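Local structure of putative hyaluronoglucosaminidase (Clostridium perfringens, 6PWI) at residues K456-F459 and K460-P464; A466-E469 and L470-F473. The protein is the family 84 glycoside hydrolase part of a longer, probably secreted and cell-wall-anchored protein, and probably acts as a hexosaminidase. One frame throughout, in Å; residues are numbered along the deposited sequence.

Contact 1: K456-F459 and K460-P464; sequences KDSF and KYIEP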
loop_
_atom_site.group_PDB
_atom_site.type_symbol
_atom_site.label_atom_id
_atom_site.label_comp_id
_atom_site.label_asym_id
_atom_site.label_seq_id
_atom_site.Cartn_x
_atom_site.Cartn_y
_atom_site.Cartn_z
ATOM N N LYS A 456 12.633 5.538 0.683
ATOM C CA LYS A 456 13.094 6.808 1.220
ATOM C C LYS A 456 12.190 7.948 0.740
ATOM O O LYS A 456 11.859 8.854 1.507
ATOM C CB LYS A 456 14.562 7.031 0.835
ATOM C CG LYS A 456 15.240 8.201 1.530
ATOM C CD LYS A 456 16.528 8.644 0.881
ATOM C CE LYS A 456 17.121 9.858 1.568
ATOM N NZ LYS A 456 18.222 10.457 0.774
ATOM N N ASP A 457 11.784 7.897 -0.535
ATOM C CA ASP A 457 11.052 9.005 -1.125
ATOM C C ASP A 457 9.639 9.075 -0.556
ATOM O O ASP A 457 9.030 10.140 -0.561
ATOM C CB ASP A 457 11.066 8.962 -2.655
ATOM C CG ASP A 457 12.431 9.250 -3.257
ATOM O OD1 ASP A 457 13.274 9.849 -2.550
ATOM O OD2 ASP A 457 12.649 8.858 -4.423
ATOM N N SER A 458 9.142 7.943 -0.050
ATOM C CA SER A 458 7.765 7.837 0.394
ATOM C C SER A 458 7.482 8.737 1.596
ATOM O O SER A 458 6.388 9.293 1.698
ATOM C CB SER A 458 7.396 6.405 0.672
ATOM O OG SER A 458 8.060 5.916 1.826
ATOM N N PHE A 459 8.459 8.896 2.496
ATOM C CA PHE A 459 8.178 9.540 3.772
ATOM C C PHE A 459 7.651 10.965 3.595
ATOM O O PHE A 459 6.790 11.396 4.358
ATOM C CB PHE A 459 9.315 9.333 4.780
ATOM C CG PHE A 459 9.434 7.883 5.176
ATOM C CD1 PHE A 459 8.604 7.334 6.146
ATOM C CD2 PHE A 459 10.313 7.048 4.498
ATOM C CE1 PHE A 459 8.671 5.983 6.450
ATOM C CE2 PHE A 459 10.384 5.699 4.808
ATOM C CZ PHE A 459 9.562 5.172 5.780
ATOM N N LYS A 460 8.132 11.683 2.575
ATOM C CA LYS A 460 7.692 13.058 2.385
ATOM C C LYS A 460 6.207 13.102 2.015
ATOM O O LYS A 460 5.519 14.067 2.340
ATOM C CB LYS A 460 8.577 13.817 1.389
ATOM C CG LYS A 460 8.386 13.459 -0.079
ATOM C CD LYS A 460 9.312 14.208 -1.020
ATOM C CE LYS A 460 10.670 13.558 -1.157
ATOM N NZ LYS A 460 10.583 12.359 -2.019
ATOM N N TYR A 461 5.715 12.044 1.361
ATOM C CA TYR A 461 4.318 11.956 0.965
ATOM C C TYR A 461 3.454 11.517 2.143
ATOM O O TYR A 461 2.336 11.997 2.303
ATOM C CB TYR A 461 4.157 10.995 -0.211
ATOM C CG TYR A 461 4.930 11.428 -1.423
ATOM C CD1 TYR A 461 4.466 12.456 -2.231
ATOM C CD2 TYR A 461 6.149 10.841 -1.738
ATOM C CE1 TYR A 461 5.184 12.875 -3.340
ATOM C CE2 TYR A 461 6.879 11.250 -2.844
ATOM C CZ TYR A 461 6.392 12.270 -3.647
ATOM O OH TYR A 461 7.096 12.677 -4.741
ATOM N N ILE A 462 3.980 10.596 2.954
ATOM C CA ILE A 462 3.215 10.046 4.057
ATOM C C ILE A 462 3.083 11.101 5.148
ATOM O O ILE A 462 2.017 11.242 5.740
ATOM C CB ILE A 462 3.860 8.747 4.578
ATOM C CG1 ILE A 462 3.937 7.701 3.465
ATOM C CG2 ILE A 462 3.131 8.233 5.815
ATOM C CD1 ILE A 462 4.811 6.524 3.792
ATOM N N GLU A 463 4.174 11.832 5.397
ATOM C CA GLU A 463 4.250 12.753 6.520
ATOM C C GLU A 463 5.055 13.987 6.112
ATOM O O GLU A 463 6.267 14.041 6.325
ATOM C CB GLU A 463 4.839 12.044 7.743
ATOM C CG GLU A 463 5.150 12.972 8.903
ATOM C CD GLU A 463 3.996 13.882 9.293
ATOM O OE1 GLU A 463 2.988 13.358 9.812
ATOM O OE2 GLU A 463 4.091 15.111 9.050
ATOM N N PRO A 464 4.402 15.029 5.542
ATOM C CA PRO A 464 5.115 16.172 4.963
ATOM C C PRO A 464 5.874 17.056 5.954
ATOM O O PRO A 464 6.829 17.723 5.572
ATOM C CB PRO A 464 4.013 16.994 4.273
ATOM C CG PRO A 464 2.821 16.060 4.205
ATOM C CD PRO A 464 2.943 15.157 5.414
HETATM O O HOH W 1 10.717 11.473 1.575
#
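K460 turns its side chain back along the helix to meet D457. CG stands in the cramped slot between the backbone N and the carbonyl carbon (chi1 74°), and bends at the next-to-last and last torsions swing the ammonium group round, which brings K460 NZ to D457 O for a hydrogen bond of 3.1 Å, on a lone pair in the carbonyl plane. The two side chains run alongside each other, but the salt bridge from K460 NZ to D457 OD1 is long, at 3.7 Å. NZ also pairs with E35, while D457 OD2 is held by Y37 and K453.

K460 N lies 4.8 Å from K456 O, too far for a direct bond. A water bridges them, accepting from K460 N at 2.8 Å, donating to K456 O at 2.9 Å and donating a weak bond to D457 O. This hydrated, opened turn is in helix 451-462 of the beta-N-acetylglucosaminidase region, whose core is the closed (beta/alpha)8 barrel expected of family GH84.

Y461 N bonds S458 O at 2.9 Å; the N-H...O angle of 133° is bent and the donor stands well above the carbonyl plane. The Y461 ring brings CD2 obliquely to D457 O, while S458 O lies near the ring plane at its edge. One face carries K460 CG, and the hydroxyl bonds E35.

I462 N shares S458 O, approaching at 3.0 Å almost straight down the carbonyl bond. S458 O is thus gripped by two donors, in an i+3 bond of 3-10 type from Y461 N and an i+4 bond of alpha type from I462 N. I462 CD1 touches S458 OG, which itself bonds W455 O.

At E463 the chain leaves helical geometry, yet E463 N still reaches F459 O at 2.8 Å, the donor tilted 22° from the carbonyl plane. Its carboxylate bonds S537 and the backbone N of D465.

Contact 2: A466-E469 and L470-F473; sequences ASEE and LYTF. With EDO (1,2-ethanediol), chain E.
L470 through F473 are tied to A466 through E469 by four consecutive backbone hydrogen bonds, each from residue i+4 to residue i, the pattern of a regular alpha-helix. They open with L470 N to A466 O at 3.0 Å, where A466 is the N-cap, and end with F473 N to E469 O at 3.0 Å. N-H...O angles of 156° to 159° fit regular alpha-helical bonding from the N-cap onward.

One ring contact spans the same i to i+4 step: the F473 ring lies with a face beneath E469 O, which stands 3.4 Å above its plane and over its centre. CG beside the backbone N (chi1 -53°) folds the ring back under that carbonyl.

Polar side chains on the outer flank instead meet a 1,2-ethanediol, probably from the crystallisation liquor. S467 OG is hydrogen-bonded to its O2 at 3.0 Å, and its O1 donates to E468 OE2 at 3.1 Å, so the diol spans the two side chains. E468 curls at chi2, which sets E468 OE1 near the plane of the Y471 ring at its edge, 4.3 Å from Y471 CD2. E469 OE2 instead forms a salt bridge with K536 of helix 513-536.

Helix 467-475 lies between its neighbours: T472 and F473 pack on A529 of helix 513-536, F473 also reaches helix 540-572, and L470 and Y471 face helix 451-462.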
loop_
_atom_site.group_PDB
_atom_site.type_symbol
_atom_site.label_atom_id
_atom_site.label_comp_id
_atom_site.label_asym_id
_atom_site.label_seq_id
_atom_site.Cartn_x
_atom_site.Cartn_y
_atom_site.Cartn_z
ATOM N N ALA A 466 7.162 15.982 9.072
ATOM C CA ALA A 466 8.084 15.265 9.938
ATOM C C ALA A 466 8.671 14.060 9.210
ATOM O O ALA A 466 8.789 12.980 9.790
ATOM C CB ALA A 466 7.362 14.849 11.196
ATOM N N SER A 467 9.063 14.256 7.946
ATOM C CA SER A 467 9.401 13.126 7.095
ATOM C C SER A 467 10.729 12.490 7.497
ATOM O O SER A 467 10.875 11.273 7.414
ATOM C CB SER A 467 9.333 13.469 5.628
ATOM O OG SER A 467 10.172 14.563 5.324
ATOM N N GLU A 468 11.680 13.313 7.952
ATOM C CA GLU A 468 12.956 12.810 8.430
ATOM C C GLU A 468 12.718 11.952 9.671
ATOM O O GLU A 468 13.257 10.851 9.786
ATOM C CB GLU A 468 13.941 13.955 8.684
ATOM C CG GLU A 468 14.463 14.630 7.422
ATOM C CD GLU A 468 15.124 13.746 6.364
ATOM O OE1 GLU A 468 15.505 12.585 6.680
ATOM O OE2 GLU A 468 15.268 14.225 5.208
ATOM N N GLU A 469 11.871 12.449 10.575
ATOM C CA GLU A 469 11.583 11.755 11.820
ATOM C C GLU A 469 10.921 10.400 11.551
ATOM O O GLU A 469 11.317 9.389 12.133
ATOM C CB GLU A 469 10.719 12.621 12.738
ATOM C CG GLU A 469 11.451 13.806 13.343
ATOM C CD GLU A 469 11.618 15.018 12.438
ATOM O OE1 GLU A 469 11.028 15.023 11.329
ATOM O OE2 GLU A 469 12.346 15.961 12.839
ATOM N N LEU A 470 9.908 10.374 10.674
ATOM C CA LEU A 470 9.172 9.137 10.458
ATOM C C LEU A 470 10.046 8.132 9.713
ATOM O O LEU A 470 9.958 6.935 9.971
ATOM C CB LEU A 470 7.865 9.410 9.712
ATOM C CG LEU A 470 7.016 8.169 9.441
ATOM C CD1 LEU A 470 6.563 7.517 10.747
ATOM C CD2 LEU A 470 5.831 8.505 8.546
ATOM N N TYR A 471 10.888 8.633 8.802
ATOM C CA TYR A 471 11.911 7.820 8.163
ATOM C C TYR A 471 12.858 7.226 9.211
ATOM O O TYR A 471 13.174 6.042 9.145
ATOM C CB TYR A 471 12.640 8.627 7.084
ATOM C CG TYR A 471 13.648 7.860 6.263
ATOM C CD1 TYR A 471 13.441 6.531 5.927
ATOM C CD2 TYR A 471 14.798 8.475 5.788
ATOM C CE1 TYR A 471 14.352 5.827 5.157
ATOM C CE2 TYR A 471 15.728 7.784 5.025
ATOM C CZ TYR A 471 15.502 6.455 4.706
ATOM O OH TYR A 471 16.401 5.762 3.945
ATOM N N THR A 472 13.306 8.043 10.178
ATOM C CA THR A 472 14.115 7.557 11.288
ATOM C C THR A 472 13.420 6.392 11.994
ATOM O O THR A 472 14.055 5.366 12.241
ATOM C CB THR A 472 14.463 8.671 12.283
ATOM O OG1 THR A 472 15.339 9.604 11.650
ATOM C CG2 THR A 472 15.115 8.147 13.542
ATOM N N PHE A 473 12.121 6.533 12.311
ATOM C CA PHE A 473 11.410 5.444 12.972
ATOM C C PHE A 473 11.362 4.197 12.087
ATOM O O PHE A 473 11.490 3.078 12.588
ATOM C CB PHE A 473 9.985 5.824 13.385
ATOM C CG PHE A 473 9.847 7.075 14.216
ATOM C CD1 PHE A 473 10.871 7.502 15.049
ATOM C CD2 PHE A 473 8.673 7.813 14.183
ATOM C CE1 PHE A 473 10.735 8.657 15.804
ATOM C CE2 PHE A 473 8.531 8.963 14.943
ATOM C CZ PHE A 473 9.564 9.383 15.754
HETATM C C1 EDO E . 13.733 11.128 3.173
HETATM O O1 EDO E . 14.694 12.150 3.027
HETATM C C2 EDO E . 12.688 11.467 4.160
HETATM O O2 EDO E . 12.135 12.735 3.898
#

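In the fold
Contacts 1 and 2 lie on two helices that follow each other in the chain, with centres about 8 Å apart, and they touch directly: the F459 and Y471 rings meet with planes at about 30°, while S467 packs on F459 and K460. Contact 1 ends a helix, is only partly buried, and has a water and K460 NZ where backbone i+4 bonds would be expected. Contact 2 begins a helix, is mostly buried and keeps the ordinary bonding intact. The former leans on E35, Y37 and helix 433-444, which follows barrel strand 418-423; the latter faces the long helices 513-536 and 540-572, so the pair lies between helix 433-444 and those long helices.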